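PDB 4LXR: protein toll from Drosophila melanogaster, which binds the cleaved cytokine Spätzle through its leucine-rich-repeat ectodomain and so activates the Toll pathway, which sets dorsal-ventral polarity in the embryo and induces an antifungal peptide. Local coordinates for residues I69-R74 with I97-T102; A156-M161 with N180-M185; N200-Q205 with D224-G229. One frame throughout, in Å; residues are numbered along the deposited sequence.

Contact 1: I69-R74 with I97-T102; sequences IGEVDR and IVSPTT
Ile69 lies alongside Ile97, both side chains pointing the same way, and Ile69 CD1 meets Ile97 CG1 at 3.9 Å. At Gly70 the two chains become parallel strands: Val98 N gives its hydrogen to Gly70 O (2.9 Å), approaching from above the carbonyl plane. The backbone of Gly70, with phi of 93°, would press a CB against the preceding carbonyl oxygen, which calls for glycine. Glu71 sends CG past Ser99 OG and offers its CA hydrogen to Val98 O, which also takes a weak bond from Val72 N. Val72 carries CG1 between backbone N and carbonyl carbon (chi1 78°), and this methyl packs on Ile97 CG2 at 3.7 Å. Val72 O receives a CA-H...O contact from Pro100 CA at 3.2 Å. The register then slips by one residue, and Asp73 O accepts from two successive backbone N-H groups: Thr101 N at 2.8 Å and, weakly, Thr102 N. Asp73 OD1 touches Thr101 CB and is hydrogen-bonded to Gly3 N of a Spätzle chain, whose Gly3 also packs on Thr101 and Thr102; a water links Asp73 OD2 to Thr102 OG1. Arg74 runs beside Thr102, its CG 3.7 Å from Thr102 CG2, before the chain bends away at chi3. This small parallel pair belongs to the N-terminal part of the leucine-rich-repeat ectodomain. Its Val72 and Ile97, with Ile69 just before it, pack on Val48 of strand 47-52, and Ile97 and Pro100 rest on Val75 of strand 74-78.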
loop_
_atom_site.group_PDB
_atom_site.type_symbol
_atom_site.label_atom_id
_atom_site.label_comp_id
_atom_site.label_asym_id
_atom_site.label_seq_id
_atom_site.Cartn_x
_atom_site.Cartn_y
_atom_site.Cartn_z
ATOM N N ILE A 69 -34.217 13.754 -30.938
ATOM C CA ILE A 69 -32.853 13.623 -30.426
ATOM C C ILE A 69 -31.798 14.163 -31.409
ATOM O O ILE A 69 -30.876 14.859 -31.004
ATOM C CB ILE A 69 -32.544 12.172 -29.979
ATOM C CG1 ILE A 69 -33.445 11.788 -28.798
ATOM C CG2 ILE A 69 -31.066 12.007 -29.625
ATOM C CD1 ILE A 69 -33.179 10.420 -28.236
ATOM N N GLY A 70 -31.947 13.868 -32.697
ATOM C CA GLY A 70 -31.013 14.372 -33.691
ATOM C C GLY A 70 -29.879 13.405 -33.980
ATOM O O GLY A 70 -29.974 12.213 -33.671
ATOM N N GLU A 71 -28.802 13.899 -34.583
ATOM C CA GLU A 71 -27.664 13.032 -34.863
ATOM C C GLU A 71 -26.998 12.516 -33.586
ATOM O O GLU A 71 -26.718 13.269 -32.659
ATOM C CB GLU A 71 -26.632 13.711 -35.765
ATOM C CG GLU A 71 -25.526 12.745 -36.212
ATOM C CD GLU A 71 -24.674 13.286 -37.345
ATOM O OE1 GLU A 71 -24.996 14.373 -37.871
ATOM O OE2 GLU A 71 -23.683 12.618 -37.710
ATOM N N VAL A 72 -26.743 11.216 -33.542
ATOM C CA VAL A 72 -26.116 10.639 -32.368
ATOM C C VAL A 72 -25.264 9.429 -32.780
ATOM O O VAL A 72 -25.634 8.690 -33.687
ATOM C CB VAL A 72 -27.188 10.306 -31.300
ATOM C CG1 VAL A 72 -27.939 9.006 -31.640
ATOM C CG2 VAL A 72 -26.567 10.248 -29.940
ATOM N N ASP A 73 -24.107 9.255 -32.143
ATOM C CA ASP A 73 -23.133 8.239 -32.563
ATOM C C ASP A 73 -23.539 6.810 -32.194
ATOM O O ASP A 73 -23.470 5.885 -33.013
ATOM C CB ASP A 73 -21.742 8.578 -31.994
ATOM C CG ASP A 73 -20.768 7.397 -32.040
ATOM O OD1 ASP A 73 -20.348 6.987 -33.142
ATOM O OD2 ASP A 73 -20.398 6.896 -30.959
ATOM N N ARG A 74 -23.984 6.646 -30.958
ATOM C CA ARG A 74 -24.241 5.339 -30.399
ATOM C C ARG A 74 -25.667 5.254 -29.833
ATOM O O ARG A 74 -26.101 6.131 -29.081
ATOM C CB ARG A 74 -23.198 5.051 -29.310
ATOM C CG ARG A 74 -23.285 3.657 -28.716
ATOM C CD ARG A 74 -22.115 3.357 -27.779
ATOM N NE ARG A 74 -22.303 3.955 -26.461
ATOM C CZ ARG A 74 -21.551 4.932 -25.968
ATOM N NH1 ARG A 74 -21.804 5.414 -24.756
ATOM N NH2 ARG A 74 -20.540 5.421 -26.685
ATOM N N ILE A 97 -34.115 9.919 -33.803
ATOM C CA ILE A 97 -32.679 9.616 -33.791
ATOM C C ILE A 97 -32.167 9.562 -35.226
ATOM O O ILE A 97 -32.777 8.923 -36.078
ATOM C CB ILE A 97 -32.393 8.286 -33.073
ATOM C CG1 ILE A 97 -32.590 8.463 -31.563
ATOM C CG2 ILE A 97 -30.977 7.806 -33.367
ATOM C CD1 ILE A 97 -32.630 7.171 -30.790
ATOM N N VAL A 98 -31.073 10.262 -35.511
ATOM C CA VAL A 98 -30.599 10.336 -36.891
ATOM C C VAL A 98 -29.234 9.676 -37.086
ATOM O O VAL A 98 -28.304 9.902 -36.311
ATOM C CB VAL A 98 -30.580 11.798 -37.418
ATOM C CG1 VAL A 98 -29.838 11.885 -38.745
ATOM C CG2 VAL A 98 -32.007 12.329 -37.569
ATOM N N SER A 99 -29.149 8.840 -38.119
ATOM C CA SER A 99 -27.897 8.238 -38.580
ATOM C C SER A 99 -26.942 7.786 -37.478
ATOM O O SER A 99 -25.830 8.310 -37.351
ATOM C CB SER A 99 -27.179 9.199 -39.529
ATOM O OG SER A 99 -26.791 10.378 -38.853
ATOM N N PRO A 100 -27.370 6.820 -36.664
ATOM C CA PRO A 100 -26.428 6.314 -35.669
ATOM C C PRO A 100 -25.334 5.502 -36.356
ATOM O O PRO A 100 -25.554 4.997 -37.445
ATOM C CB PRO A 100 -27.302 5.389 -34.824
ATOM C CG PRO A 100 -28.307 4.875 -35.793
ATOM C CD PRO A 100 -28.636 6.073 -36.650
ATOM N N THR A 101 -24.185 5.378 -35.708
ATOM C CA THR A 101 -23.041 4.628 -36.210
ATOM C C THR A 101 -23.032 3.226 -35.578
ATOM O O THR A 101 -22.532 2.241 -36.144
ATOM C CB THR A 101 -21.746 5.395 -35.815
ATOM O OG1 THR A 101 -21.450 6.372 -36.817
ATOM C CG2 THR A 101 -20.541 4.469 -35.644
ATOM N N THR A 102 -23.595 3.164 -34.378
ATOM C CA THR A 102 -23.486 2.007 -33.516
ATOM C C THR A 102 -24.855 1.723 -32.929
ATOM O O THR A 102 -25.513 2.624 -32.409
ATOM C CB THR A 102 -22.481 2.281 -32.372
ATOM O OG1 THR A 102 -21.167 2.379 -32.920
ATOM C CG2 THR A 102 -22.490 1.182 -31.316
HETATM O O HOH W 1 -20.098 3.960 -30.660
#

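Contact 2: A156-M161 with N180-M185; sequences ANIEEM and NKLRQM. With EPE (4-(2-hydroxyethyl)-1-piperazine ethanesulfonic acid), chain N.
Asn180 lies beside Ile158, the two side chains pointing the same way, and reaches into the turn formed by the backbone of 156-158. Its CB sits 3.6 Å from Ile158 O. CG, anti to the carbonyl carbon of Asn180 (chi1 -80°), comes close to Ile158 N and CB. At the tip, OD1 is gripped by two backbone hydrogens, both bonds nearly straight: Ala156 N at 2.9 Å, in the side-chain carbonyl plane, and Ile158 N at 3.0 Å, tilted 24° from it. Ile158 CG1 also packs against this oxygen. The other tip atom, ND2, turns to the carbonyl oxygens of Phe177 and Leu154. Past the asparagine, Lys181 N closes on Ile158 O at 2.8 Å, and Leu182 CD2 packs on Glu160 CA and the side chains of Ile158 and Met161. On the more exposed side, Lys181 runs extended past Asn157, with CE 3.4 Å from Asn157 OD1. Glu159 lies alongside Lys181 and Arg183, and Arg183 NH1 bonds in plane to Lys181 O. A buffer molecule, probably from the crystallisation liquor, takes a straight bond from Asn157 ND2 on its sulfonate oxygen O2S (3.1 Å), and its N4 donates to Asn180 O. The chemistry therefore divides in two: inside, one buried amide satisfies backbone groups with both its oxygen and its nitrogen, as the asparagine ladder of leucine-rich repeats does; outside, a water links Glu159 OE1 to Lys181 NZ, while Arg183 lies near Glu159 without a salt bridge, so any attraction there is probably long-range.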
loop_
_atom_site.group_PDB
_atom_site.type_symbol
_atom_site.label_atom_id
_atom_site.label_comp_id
_atom_site.label_asym_id
_atom_site.label_seq_id
_atom_site.Cartn_x
_atom_site.Cartn_y
_atom_site.Cartn_z
ATOM N N ALA A 156 -25.064 -15.023 -27.848
ATOM C CA ALA A 156 -26.373 -15.624 -27.655
ATOM C C ALA A 156 -26.332 -17.146 -27.508
ATOM O O ALA A 156 -27.216 -17.841 -28.034
ATOM C CB ALA A 156 -27.275 -15.232 -28.813
ATOM N N ASN A 157 -25.330 -17.656 -26.786
ATOM C CA ASN A 157 -25.101 -19.100 -26.661
ATOM C C ASN A 157 -25.134 -19.818 -28.012
ATOM O O ASN A 157 -25.714 -20.896 -28.141
ATOM C CB ASN A 157 -26.061 -19.750 -25.646
ATOM C CG ASN A 157 -25.678 -19.393 -24.199
ATOM O OD1 ASN A 157 -24.796 -20.018 -23.622
ATOM N ND2 ASN A 157 -26.294 -18.337 -23.645
ATOM N N ILE A 158 -24.499 -19.195 -29.004
ATOM C CA ILE A 158 -24.529 -19.690 -30.363
ATOM C C ILE A 158 -23.712 -20.969 -30.528
ATOM O O ILE A 158 -22.495 -20.980 -30.312
ATOM C CB ILE A 158 -24.063 -18.635 -31.347
ATOM C CG1 ILE A 158 -24.908 -17.376 -31.165
ATOM C CG2 ILE A 158 -24.206 -19.179 -32.791
ATOM C CD1 ILE A 158 -24.335 -16.135 -31.870
ATOM N N GLU A 159 -24.409 -22.036 -30.897
ATOM C CA GLU A 159 -23.812 -23.350 -31.157
ATOM C C GLU A 159 -23.163 -23.468 -32.533
ATOM O O GLU A 159 -22.185 -24.202 -32.702
ATOM C CB GLU A 159 -24.883 -24.444 -30.994
ATOM C CG GLU A 159 -25.399 -24.515 -29.549
ATOM C CD GLU A 159 -26.636 -25.380 -29.356
ATOM O OE1 GLU A 159 -26.705 -26.088 -28.331
ATOM O OE2 GLU A 159 -27.546 -25.334 -30.200
ATOM N N GLU A 160 -23.727 -22.779 -33.521
ATOM C CA GLU A 160 -23.174 -22.831 -34.871
ATOM C C GLU A 160 -23.630 -21.637 -35.692
ATOM O O GLU A 160 -24.691 -21.064 -35.439
ATOM C CB GLU A 160 -23.566 -24.148 -35.555
ATOM C CG GLU A 160 -25.061 -24.326 -35.698
ATOM C CD GLU A 160 -25.481 -25.788 -35.661
ATOM O OE1 GLU A 160 -25.323 -26.483 -36.693
ATOM O OE2 GLU A 160 -25.967 -26.240 -34.596
ATOM N N MET A 161 -22.825 -21.239 -36.670
ATOM C CA MET A 161 -23.235 -20.182 -37.580
ATOM C C MET A 161 -23.122 -20.646 -39.015
ATOM O O MET A 161 -22.017 -20.939 -39.477
ATOM C CB MET A 161 -22.379 -18.940 -37.393
ATOM C CG MET A 161 -22.528 -18.315 -36.016
ATOM S SD MET A 161 -21.144 -17.233 -35.635
ATOM C CE MET A 161 -21.757 -16.321 -34.213
ATOM N N ASN A 180 -19.736 -17.886 -26.526
ATOM C CA ASN A 180 -20.854 -18.555 -27.153
ATOM C C ASN A 180 -20.661 -20.032 -26.951
ATOM O O ASN A 180 -20.047 -20.444 -25.959
ATOM C CB ASN A 180 -20.971 -18.166 -28.632
ATOM C CG ASN A 180 -21.644 -16.811 -28.818
ATOM O OD1 ASN A 180 -22.860 -16.677 -28.621
ATOM N ND2 ASN A 180 -20.854 -15.793 -29.179
ATOM N N LYS A 181 -21.188 -20.839 -27.864
ATOM C CA LYS A 181 -21.046 -22.286 -27.739
ATOM C C LYS A 181 -20.491 -22.894 -29.027
ATOM O O LYS A 181 -20.821 -24.033 -29.380
ATOM C CB LYS A 181 -22.391 -22.930 -27.360
ATOM C CG LYS A 181 -22.826 -22.717 -25.892
ATOM C CD LYS A 181 -24.232 -23.329 -25.670
ATOM C CE LYS A 181 -24.665 -23.336 -24.194
ATOM N NZ LYS A 181 -26.023 -23.978 -23.989
ATOM N N LEU A 182 -19.649 -22.139 -29.730
ATOM C CA LEU A 182 -19.150 -22.597 -31.030
ATOM C C LEU A 182 -18.263 -23.838 -30.928
ATOM O O LEU A 182 -17.330 -23.877 -30.130
ATOM C CB LEU A 182 -18.426 -21.463 -31.773
ATOM C CG LEU A 182 -19.382 -20.358 -32.226
ATOM C CD1 LEU A 182 -18.642 -19.098 -32.646
ATOM C CD2 LEU A 182 -20.296 -20.868 -33.354
ATOM N N ARG A 183 -18.557 -24.850 -31.739
ATOM C CA ARG A 183 -17.768 -26.088 -31.747
ATOM C C ARG A 183 -16.859 -26.180 -32.958
ATOM O O ARG A 183 -15.840 -26.886 -32.936
ATOM C CB ARG A 183 -18.678 -27.306 -31.787
ATOM C CG ARG A 183 -19.603 -27.445 -30.627
ATOM C CD ARG A 183 -21.044 -27.561 -31.100
ATOM N NE ARG A 183 -21.812 -28.342 -30.141
ATOM C CZ ARG A 183 -22.350 -27.856 -29.027
ATOM N NH1 ARG A 183 -22.229 -26.563 -28.730
ATOM N NH2 ARG A 183 -23.027 -28.669 -28.219
ATOM N N GLN A 184 -17.265 -25.509 -34.034
ATOM C CA GLN A 184 -16.533 -25.552 -35.288
ATOM C C GLN A 184 -16.425 -24.153 -35.885
ATOM O O GLN A 184 -17.341 -23.346 -35.754
ATOM C CB GLN A 184 -17.237 -26.488 -36.309
ATOM C CG GLN A 184 -17.550 -27.894 -35.786
ATOM C CD GLN A 184 -16.290 -28.721 -35.535
ATOM O OE1 GLN A 184 -15.211 -28.395 -36.043
ATOM N NE2 GLN A 184 -16.422 -29.796 -34.745
ATOM N N MET A 185 -15.309 -23.882 -36.558
ATOM C CA MET A 185 -15.220 -22.720 -37.427
ATOM C C MET A 185 -16.160 -22.891 -38.619
ATOM O O MET A 185 -16.131 -23.914 -39.297
ATOM C CB MET A 185 -13.789 -22.542 -37.940
ATOM C CG MET A 185 -13.531 -21.171 -38.549
ATOM S SD MET A 185 -13.440 -19.928 -37.245
ATOM C CE MET A 185 -12.025 -20.553 -36.350
HETATM N N1 EPE N . -21.434 -19.691 -21.867
HETATM C C2 EPE N . -21.935 -20.934 -22.501
HETATM C C3 EPE N . -20.880 -22.029 -22.476
HETATM N N4 EPE N . -19.579 -21.589 -22.987
HETATM C C5 EPE N . -19.167 -20.197 -22.906
HETATM C C6 EPE N . -20.254 -19.167 -22.580
HETATM C C7 EPE N . -18.499 -22.563 -23.050
HETATM C C8 EPE N . -18.941 -23.780 -23.846
HETATM O O8 EPE N . -19.421 -23.349 -25.094
HETATM C C9 EPE N . -22.464 -18.645 -21.993
HETATM C C10 EPE N . -23.104 -18.319 -20.651
HETATM S S EPE N . -24.223 -16.887 -20.718
HETATM O O1S EPE N . -23.989 -16.100 -21.937
HETATM O O2S EPE N . -25.606 -17.361 -20.750
HETATM O O3S EPE N . -24.007 -16.058 -19.545
HETATM O O HOH W 2 -25.677 -26.384 -25.775
HETATM O O HOH W 3 -20.147 -24.814 -34.436
HETATM O O HOH W 4 -20.074 -22.796 -36.699
#

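Contact 3: N200-Q205 with D224-G229; sequences NLWSNQ and DIHDNG
Leu201 O is held by two side-chain amides, Asn228 ND2 across the contact at 3.0 Å and Asn204 ND2 from its own turn at 2.9 Å. Both bonds are almost straight, and the donors reach the oxygen from opposite faces of its carbonyl plane. Asn228 ND2 also donates to Ile225 O, so one NH2 group joins two successive turns, while Asn228 OD1 receives Leu206 N. An alanine in place of Asn228 would probably leave Leu206 N without its acceptor and deprive Leu201 O and Ile225 O of a donor, loosening the tie between adjacent turns. Two backbone bonds also join the segments: Leu201 N to Asp224 O at 2.8 Å, and Ser203 N to His226 O. Ser203 OG donates to Asp227 OD2 at 2.8 Å, on the anti lone pair of the carboxylate. Trp202 sets its CB over one face of the His226 ring, 3.4 Å from the centroid; with CG between the backbone N and the carbonyl carbon (chi1 50°), the indole starts beside His226 CE1. Its five-membered ring runs nearly parallel to the imidazole, but slid aside with little overlap. Asp224 OD1 fixes the histidine: it accepts from His226 N, which makes an Asx turn, and from His226 ND1 (2.6 Å), an interaction that would probably favour a protonated imidazole. Gln62 of a Spätzle chain bonds through N to Asp224 OD2 and through O to Asn200 ND2, and its Pro61 packs on Trp202, Asp224 and His226; Ala58 of the other Spätzle chain touches Ser203, His226 and Asp227. Asparagines stacked in the turns that follow short parallel strands form the asparagine ladder of a leucine-rich-repeat solenoid; here the neighbouring side chains meet Spätzle.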
loop_
_atom_site.group_PDB
_atom_site.type_symbol
_atom_site.label_atom_id
_atom_site.label_comp_id
_atom_site.label_asym_id
_atom_site.label_seq_id
_atom_site.Cartn_x
_atom_site.Cartn_y
_atom_site.Cartn_z
ATOM N N ASN A 200 -12.145 -12.660 -32.586
ATOM C CA ASN A 200 -12.301 -13.078 -31.200
ATOM C C ASN A 200 -13.242 -14.262 -31.023
ATOM O O ASN A 200 -14.431 -14.171 -31.325
ATOM C CB ASN A 200 -12.776 -11.902 -30.315
ATOM C CG ASN A 200 -11.626 -11.052 -29.833
ATOM O OD1 ASN A 200 -10.487 -11.274 -30.238
ATOM N ND2 ASN A 200 -11.911 -10.068 -28.969
ATOM N N LEU A 201 -12.715 -15.358 -30.483
ATOM C CA LEU A 201 -13.475 -16.601 -30.377
ATOM C C LEU A 201 -13.315 -17.202 -29.003
ATOM O O LEU A 201 -13.520 -18.403 -28.833
ATOM C CB LEU A 201 -13.010 -17.610 -31.425
ATOM C CG LEU A 201 -13.254 -17.185 -32.880
ATOM C CD1 LEU A 201 -12.437 -18.020 -33.883
ATOM C CD2 LEU A 201 -14.742 -17.284 -33.196
ATOM N N TRP A 202 -12.972 -16.368 -28.018
ATOM C CA TRP A 202 -12.683 -16.870 -26.660
ATOM C C TRP A 202 -13.946 -17.398 -25.998
ATOM O O TRP A 202 -15.067 -17.006 -26.369
ATOM C CB TRP A 202 -12.023 -15.774 -25.790
ATOM C CG TRP A 202 -12.773 -14.472 -25.824
ATOM C CD1 TRP A 202 -12.697 -13.509 -26.794
ATOM C CD2 TRP A 202 -13.726 -14.000 -24.871
ATOM N NE1 TRP A 202 -13.534 -12.453 -26.492
ATOM C CE2 TRP A 202 -14.181 -12.738 -25.314
ATOM C CE3 TRP A 202 -14.230 -14.511 -23.675
ATOM C CZ2 TRP A 202 -15.131 -11.999 -24.615
ATOM C CZ3 TRP A 202 -15.166 -13.765 -22.971
ATOM C CH2 TRP A 202 -15.601 -12.526 -23.439
ATOM N N SER A 203 -13.757 -18.297 -25.036
ATOM C CA SER A 203 -14.858 -18.874 -24.251
ATOM C C SER A 203 -15.895 -19.516 -25.155
ATOM O O SER A 203 -17.092 -19.261 -25.024
ATOM C CB SER A 203 -15.516 -17.829 -23.348
ATOM O OG SER A 203 -14.657 -17.445 -22.293
ATOM N N ASN A 204 -15.413 -20.325 -26.087
ATOM C CA ASN A 204 -16.270 -21.176 -26.889
ATOM C C ASN A 204 -15.878 -22.615 -26.610
ATOM O O ASN A 204 -15.307 -22.899 -25.563
ATOM C CB ASN A 204 -16.149 -20.808 -28.368
ATOM C CG ASN A 204 -17.020 -19.629 -28.726
ATOM O OD1 ASN A 204 -18.240 -19.767 -28.774
ATOM N ND2 ASN A 204 -16.411 -18.444 -28.924
ATOM N N GLN A 205 -16.165 -23.535 -27.520
ATOM C CA GLN A 205 -15.757 -24.916 -27.274
ATOM C C GLN A 205 -15.159 -25.492 -28.545
ATOM O O GLN A 205 -15.568 -26.551 -29.029
ATOM C CB GLN A 205 -16.896 -25.772 -26.656
ATOM C CG GLN A 205 -18.240 -25.732 -27.415
ATOM C CD GLN A 205 -19.365 -26.508 -26.709
ATOM O OE1 GLN A 205 -20.142 -25.942 -25.947
ATOM N NE2 GLN A 205 -19.450 -27.801 -26.970
ATOM N N ASP A 224 -7.972 -14.787 -31.068
ATOM C CA ASP A 224 -8.026 -15.027 -29.643
ATOM C C ASP A 224 -8.932 -16.197 -29.377
ATOM O O ASP A 224 -10.122 -16.100 -29.572
ATOM C CB ASP A 224 -8.513 -13.776 -28.912
ATOM C CG ASP A 224 -8.465 -13.920 -27.394
ATOM O OD1 ASP A 224 -8.505 -15.061 -26.883
ATOM O OD2 ASP A 224 -8.402 -12.880 -26.708
ATOM N N ILE A 225 -8.343 -17.294 -28.914
ATOM C CA ILE A 225 -9.070 -18.509 -28.650
ATOM C C ILE A 225 -8.860 -18.972 -27.217
ATOM O O ILE A 225 -8.906 -20.169 -26.938
ATOM C CB ILE A 225 -8.692 -19.654 -29.645
ATOM C CG1 ILE A 225 -7.177 -19.862 -29.716
ATOM C CG2 ILE A 225 -9.240 -19.345 -31.037
ATOM C CD1 ILE A 225 -6.748 -21.025 -30.643
ATOM N N HIS A 226 -8.641 -18.019 -26.311
ATOM C CA HIS A 226 -8.524 -18.358 -24.902
ATOM C C HIS A 226 -9.792 -19.001 -24.348
ATOM O O HIS A 226 -10.881 -18.760 -24.857
ATOM C CB HIS A 226 -7.992 -17.184 -24.050
ATOM C CG HIS A 226 -9.012 -16.148 -23.654
ATOM N ND1 HIS A 226 -9.161 -14.953 -24.326
ATOM C CD2 HIS A 226 -9.839 -16.073 -22.582
ATOM C CE1 HIS A 226 -10.083 -14.217 -23.726
ATOM N NE2 HIS A 226 -10.508 -14.872 -22.661
ATOM N N ASP A 227 -9.617 -19.875 -23.354
ATOM C CA ASP A 227 -10.714 -20.583 -22.691
ATOM C C ASP A 227 -11.646 -21.326 -23.671
ATOM O O ASP A 227 -12.852 -21.070 -23.717
ATOM C CB ASP A 227 -11.527 -19.620 -21.805
ATOM C CG ASP A 227 -12.665 -20.319 -21.090
ATOM O OD1 ASP A 227 -12.480 -21.484 -20.667
ATOM O OD2 ASP A 227 -13.752 -19.715 -20.981
ATOM N N ASN A 228 -11.077 -22.242 -24.452
ATOM C CA ASN A 228 -11.857 -23.059 -25.356
ATOM C C ASN A 228 -11.736 -24.531 -25.027
ATOM O O ASN A 228 -12.061 -25.359 -25.858
ATOM C CB ASN A 228 -11.425 -22.837 -26.811
ATOM C CG ASN A 228 -12.278 -21.807 -27.505
ATOM O OD1 ASN A 228 -13.341 -22.129 -28.019
ATOM N ND2 ASN A 228 -11.830 -20.554 -27.502
ATOM N N GLY A 229 -11.241 -24.846 -23.829
ATOM C CA GLY A 229 -11.051 -26.227 -23.415
ATOM C C GLY A 229 -10.154 -27.006 -24.370
ATOM O O GLY A 229 -10.305 -28.212 -24.502
#

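From the N terminus, contact 1 comes first, closing a loop of 22 residues that includes helix 88-94 in the N-terminal part of the ectodomain. Contact 2 then joins LRR 1 to LRR 2 and contact 3 joins LRR 3 to LRR 4, each closing an 18-residue loop. The three loops follow one another in series, neither nesting nor crossing. Contact 1 stands apart, its nearest atoms about 17 Å from contact 2 and about 16 Å from contact 3. Contacts 2 and 3 touch directly: Leu182 N probably bonds to Asn204 OD1 and Leu182 O to Gln205 N, which carries the stacking from LRR 2 into LRR 3. Contacts 1 and 3 both meet Spätzle.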